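Local coordinates for protein hypoxanthine phosphoribosyltransferase (Bacillus anthracis, PDB 4QYI) that probably salvages purines by transferring a phosphoribosyl group from phosphoribosyl pyrophosphate to hypoxanthine or guanine, giving the nucleotide and pyrophosphate, at residues V82-N96 with F112-A124. Residues are numbered along the deposited sequence; the frame is centred on the assembly and turned at random. Where two conformers were deposited one is given.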
# COMPACT_ATOMS: atom_id res chain seq x y z
N VAL A 82 11.52 -18.23 3.03
CA VAL A 82 10.50 -17.49 3.75
C VAL A 82 9.18 -18.20 3.60
O VAL A 82 8.96 -18.96 2.67
CB VAL A 82 10.30 -16.05 3.25
CG1 VAL A 82 11.46 -15.17 3.68
CG2 VAL A 82 10.06 -16.01 1.74
N LYS A 83 8.29 -17.92 4.55
CA LYS A 83 6.97 -18.49 4.59
C LYS A 83 6.04 -17.53 3.86
O LYS A 83 6.00 -16.34 4.19
CB LYS A 83 6.55 -18.62 6.07
CG LYS A 83 5.14 -19.07 6.34
CD LYS A 83 4.85 -19.06 7.83
CE LYS A 83 3.36 -19.02 8.18
NZ LYS A 83 2.45 -20.00 7.57
N LEU A 84 5.32 -18.01 2.84
CA LEU A 84 4.36 -17.14 2.17
C LEU A 84 3.17 -16.95 3.08
O LEU A 84 2.48 -17.91 3.41
CB LEU A 84 3.85 -17.72 0.86
CG LEU A 84 4.91 -17.92 -0.19
CD1 LEU A 84 4.25 -18.35 -1.50
CD2 LEU A 84 5.66 -16.62 -0.34
N LEU A 85 2.94 -15.73 3.51
CA LEU A 85 1.78 -15.42 4.34
C LEU A 85 0.59 -15.07 3.51
O LEU A 85 -0.54 -15.34 3.90
CB LEU A 85 2.07 -14.24 5.27
CG LEU A 85 3.15 -14.45 6.33
CD1 LEU A 85 3.38 -13.18 7.14
CD2 LEU A 85 2.75 -15.60 7.23
N LYS A 86 0.83 -14.41 2.38
CA LYS A 86 -0.23 -14.04 1.46
C LYS A 86 0.34 -14.16 0.07
O LYS A 86 1.27 -13.45 -0.29
CB LYS A 86 -0.73 -12.59 1.70
CG LYS A 86 -1.83 -12.13 0.72
CD LYS A 86 -3.14 -12.89 0.93
CE LYS A 86 -4.24 -12.42 -0.03
NZ LYS A 86 -4.01 -12.77 -1.48
N ASP A 87 -0.25 -15.05 -0.70
CA ASP A 87 0.16 -15.30 -2.05
C ASP A 87 -0.64 -14.37 -2.98
O ASP A 87 -1.59 -13.73 -2.56
CB ASP A 87 -0.16 -16.75 -2.38
CG ASP A 87 0.64 -17.30 -3.55
OD1 ASP A 87 1.42 -16.55 -4.17
OD2 ASP A 87 0.55 -18.53 -3.78
N ILE A 88 -0.27 -14.30 -4.24
CA ILE A 88 -0.98 -13.42 -5.14
C ILE A 88 -2.34 -13.98 -5.57
O ILE A 88 -2.53 -15.19 -5.67
CB ILE A 88 -0.14 -13.08 -6.38
CG1 ILE A 88 0.26 -14.34 -7.13
CG2 ILE A 88 1.11 -12.31 -5.98
CD1 ILE A 88 0.82 -14.02 -8.51
N ASP A 89 -3.25 -13.06 -5.87
CA ASP A 89 -4.56 -13.39 -6.35
C ASP A 89 -4.64 -13.27 -7.86
O ASP A 89 -5.42 -13.96 -8.48
CB ASP A 89 -5.58 -12.38 -5.83
CG ASP A 89 -5.62 -12.35 -4.34
OD1 ASP A 89 -5.77 -13.43 -3.76
OD2 ASP A 89 -5.50 -11.25 -3.76
N VAL A 90 -3.87 -12.36 -8.44
CA VAL A 90 -3.96 -12.12 -9.89
C VAL A 90 -3.23 -13.13 -10.72
O VAL A 90 -2.31 -13.80 -10.27
CB VAL A 90 -3.44 -10.73 -10.27
CG1 VAL A 90 -4.29 -9.65 -9.63
CG2 VAL A 90 -1.96 -10.57 -9.88
N ASN A 91 -3.67 -13.23 -11.97
CA ASN A 91 -3.06 -14.11 -12.93
C ASN A 91 -1.83 -13.48 -13.56
O ASN A 91 -1.94 -12.46 -14.22
CB ASN A 91 -4.07 -14.40 -14.04
CG ASN A 91 -3.49 -15.26 -15.14
OD1 ASN A 91 -2.51 -15.98 -14.93
ND2 ASN A 91 -4.04 -15.13 -16.33
N ILE A 92 -0.64 -14.05 -13.36
CA ILE A 92 0.55 -13.52 -14.01
C ILE A 92 1.07 -14.43 -15.12
O ILE A 92 2.12 -14.17 -15.72
CB ILE A 92 1.69 -13.26 -13.04
CG1 ILE A 92 2.14 -14.57 -12.36
CG2 ILE A 92 1.28 -12.22 -12.00
CD1 ILE A 92 3.34 -14.38 -11.46
N THR A 93 0.35 -15.51 -15.42
CA THR A 93 0.76 -16.43 -16.48
C THR A 93 0.76 -15.70 -17.83
O THR A 93 -0.25 -15.16 -18.26
CB THR A 93 -0.15 -17.67 -16.53
OG1 THR A 93 -0.03 -18.36 -15.29
CG2 THR A 93 0.25 -18.61 -17.64
N GLY A 94 1.93 -15.69 -18.48
CA GLY A 94 2.11 -15.00 -19.77
C GLY A 94 2.11 -13.48 -19.66
O GLY A 94 2.01 -12.78 -20.65
N LYS A 95 2.24 -12.95 -18.44
CA LYS A 95 2.24 -11.51 -18.24
C LYS A 95 3.62 -10.96 -17.94
O LYS A 95 4.56 -11.70 -17.61
CB LYS A 95 1.35 -11.14 -17.06
CG LYS A 95 -0.07 -11.69 -17.13
CD LYS A 95 -0.84 -11.20 -18.32
CE LYS A 95 -2.21 -11.86 -18.35
NZ LYS A 95 -2.93 -11.53 -19.61
N ASN A 96 3.72 -9.65 -18.07
CA ASN A 96 4.94 -8.92 -17.72
C ASN A 96 4.80 -8.57 -16.26
O ASN A 96 3.87 -7.87 -15.87
CB ASN A 96 5.02 -7.66 -18.54
CG ASN A 96 5.18 -7.96 -20.00
OD1 ASN A 96 6.01 -8.77 -20.38
ND2 ASN A 96 4.42 -7.28 -20.82
N PHE A 112 14.25 -16.33 -3.57
CA PHE A 112 13.27 -17.34 -3.24
C PHE A 112 11.92 -16.93 -3.84
O PHE A 112 11.20 -17.73 -4.43
CB PHE A 112 13.22 -17.47 -1.70
CG PHE A 112 12.42 -18.62 -1.21
CD1 PHE A 112 11.06 -18.48 -0.95
CD2 PHE A 112 13.04 -19.82 -0.94
CE1 PHE A 112 10.33 -19.54 -0.47
CE2 PHE A 112 12.31 -20.89 -0.45
CZ PHE A 112 10.96 -20.75 -0.21
N LEU A 113 11.55 -15.66 -3.70
CA LEU A 113 10.28 -15.19 -4.27
C LEU A 113 10.29 -15.27 -5.80
O LEU A 113 9.27 -15.54 -6.43
CB LEU A 113 9.93 -13.78 -3.80
CG LEU A 113 9.71 -13.65 -2.30
CD1 LEU A 113 9.31 -12.22 -1.96
CD2 LEU A 113 8.62 -14.60 -1.80
N LYS A 114 11.46 -15.09 -6.38
CA LYS A 114 11.61 -15.22 -7.82
C LYS A 114 11.22 -16.62 -8.29
O LYS A 114 10.43 -16.78 -9.22
CB LYS A 114 13.07 -14.94 -8.20
CG LYS A 114 13.36 -15.05 -9.68
CD LYS A 114 14.81 -14.68 -9.96
CE LYS A 114 15.15 -14.82 -11.43
NZ LYS A 114 16.56 -14.44 -11.72
N ASP A 115 11.77 -17.65 -7.64
CA ASP A 115 11.42 -19.04 -7.97
C ASP A 115 9.92 -19.29 -7.82
O ASP A 115 9.33 -20.03 -8.61
CB ASP A 115 12.20 -20.01 -7.10
CG ASP A 115 13.67 -20.06 -7.43
OD1 ASP A 115 14.07 -19.57 -8.51
OD2 ASP A 115 14.42 -20.65 -6.64
N HIS A 116 9.30 -18.70 -6.80
CA HIS A 116 7.87 -18.88 -6.61
C HIS A 116 7.08 -18.31 -7.81
O HIS A 116 6.20 -18.97 -8.36
CB HIS A 116 7.39 -18.22 -5.31
CG HIS A 116 5.91 -18.27 -5.12
ND1 HIS A 116 5.23 -19.44 -4.88
CD2 HIS A 116 4.98 -17.29 -5.13
CE1 HIS A 116 3.94 -19.18 -4.76
NE2 HIS A 116 3.76 -17.88 -4.91
N PHE A 117 7.41 -17.10 -8.19
CA PHE A 117 6.70 -16.48 -9.31
C PHE A 117 6.95 -17.22 -10.63
O PHE A 117 6.02 -17.37 -11.43
CB PHE A 117 7.04 -15.02 -9.46
CG PHE A 117 6.60 -14.17 -8.31
CD1 PHE A 117 5.26 -14.10 -7.96
CD2 PHE A 117 7.52 -13.40 -7.62
CE1 PHE A 117 4.84 -13.30 -6.91
CE2 PHE A 117 7.11 -12.59 -6.57
CZ PHE A 117 5.78 -12.54 -6.21
N PHE A 118 8.16 -17.73 -10.82
CA PHE A 118 8.43 -18.49 -12.05
C PHE A 118 7.53 -19.71 -12.19
O PHE A 118 7.24 -20.13 -13.31
CB PHE A 118 9.91 -18.81 -12.29
CG PHE A 118 10.65 -17.71 -13.01
CD1 PHE A 118 10.25 -17.34 -14.30
CD2 PHE A 118 11.74 -17.07 -12.44
CE1 PHE A 118 10.91 -16.34 -14.99
CE2 PHE A 118 12.41 -16.06 -13.14
CZ PHE A 118 12.00 -15.70 -14.41
N MET A 119 7.07 -20.26 -11.06
CA MET A 119 6.18 -21.40 -11.10
C MET A 119 4.87 -21.03 -11.78
O MET A 119 4.19 -21.88 -12.33
CB MET A 119 5.94 -21.96 -9.69
CG MET A 119 7.15 -22.69 -9.11
SD MET A 119 6.98 -23.17 -7.36
CE MET A 119 5.40 -24.01 -7.35
N HIS A 120 4.53 -19.74 -11.76
CA HIS A 120 3.30 -19.23 -12.44
C HIS A 120 3.46 -18.98 -13.95
O HIS A 120 2.50 -18.63 -14.64
CB HIS A 120 2.86 -17.94 -11.77
CG HIS A 120 2.30 -18.13 -10.39
ND1 HIS A 120 1.07 -17.66 -10.02
CD2 HIS A 120 2.79 -18.80 -9.32
CE1 HIS A 120 0.83 -17.98 -8.75
NE2 HIS A 120 1.86 -18.68 -8.31
N LYS A 121 4.69 -19.10 -14.43
CA LYS A 121 5.03 -18.92 -15.85
C LYS A 121 4.70 -17.56 -16.48
O LYS A 121 3.97 -17.45 -17.45
CB LYS A 121 4.45 -20.07 -16.68
CG LYS A 121 4.99 -21.42 -16.19
CD LYS A 121 4.50 -22.57 -17.04
CE LYS A 121 5.06 -23.89 -16.54
NZ LYS A 121 4.61 -25.01 -17.41
N PRO A 122 5.29 -16.50 -15.91
CA PRO A 122 5.07 -15.18 -16.46
C PRO A 122 5.86 -15.02 -17.75
O PRO A 122 6.82 -15.74 -17.96
CB PRO A 122 5.65 -14.27 -15.38
CG PRO A 122 6.72 -15.10 -14.75
CD PRO A 122 6.11 -16.47 -14.69
N LYS A 123 5.45 -14.07 -18.58
CA LYS A 123 6.16 -13.79 -19.83
C LYS A 123 7.51 -13.16 -19.49
O LYS A 123 8.52 -13.48 -20.09
CB LYS A 123 5.34 -12.84 -20.69
CG LYS A 123 6.00 -12.41 -21.99
CD LYS A 123 5.06 -11.45 -22.71
CE LYS A 123 5.51 -10.88 -24.06
NZ LYS A 123 6.58 -9.87 -23.91
N ALA A 124 7.52 -12.29 -18.46
CA ALA A 124 8.75 -11.63 -18.03
C ALA A 124 8.63 -11.30 -16.54
O ALA A 124 7.53 -11.08 -16.03
CB ALA A 124 8.98 -10.38 -18.83
O HOH W 1 1.22 -19.85 -5.85
O HOH W 2 -1.13 -16.13 -11.28
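His-116 meets the segment 82-96 with both an edge and a face of its imidazole. At the edge, NE2 donates to Asp-87 OD1 (2.8 Å, 160° at the hydrogen), close to the imidazole plane, and reaches the oxygen on its syn side but tilted 30° out of the carboxylate plane. The same oxygen accepts from the backbone N of Ile-88, which comes from the opposite face of that plane. Aspartate suits the place because its second oxygen, OD2, takes a water; together these bonds restrict how the carboxylate can turn. Over one face of the imidazole lies Leu-84 CD1, 3.5 Å from the ring centroid, a CH-pi contact: leucine offers a methyl to cover the ring, which keeps its NE2 edge for the carboxylate.

His-120 is bound through water at both nitrogens. One water links its NE2 to Asp-87 OD2, while another joins ND1 to the backbone O of Val-90 and N of Ile-92.

Apolar side chains fill the layer between the segments. Ile-92 has CG1 between its backbone N and carbonyl carbon (chi1 62°), which brings this branch to 3.5 Å from His-120 CB and lets CD1 touch the Phe-117 ring. Ile-88 divides its branches, CG2 meeting the edge of Phe-117 and CD1 lying near His-120. Farther along, Leu-113 CD2 packs against Leu-84 CD2 and Val-82 CG2.

Beyond the helix the bonds involve main chain. Thr-93, with its short hydroxyl, donates from OG1 to His-120 O (2.6 Å) in the carbonyl plane, and Gly-94 N to Lys-121 O (2.9 Å); Gly-94 suits the type II turn 92-95 with its positive phi. Ala-124 N donates to Lys-95 O (3.1 Å), starting the parallel pairing of strands 96-101 and 124-129.

The contact thus lays the connection from strand 82-84, outermost of the sheet within this chain, to strand 96-101 along helix 108-118, which packs on the phosphoribosyltransferase sheet where Phe-117 touches Ile-67, Ile-41 and Leu-125 from three strands.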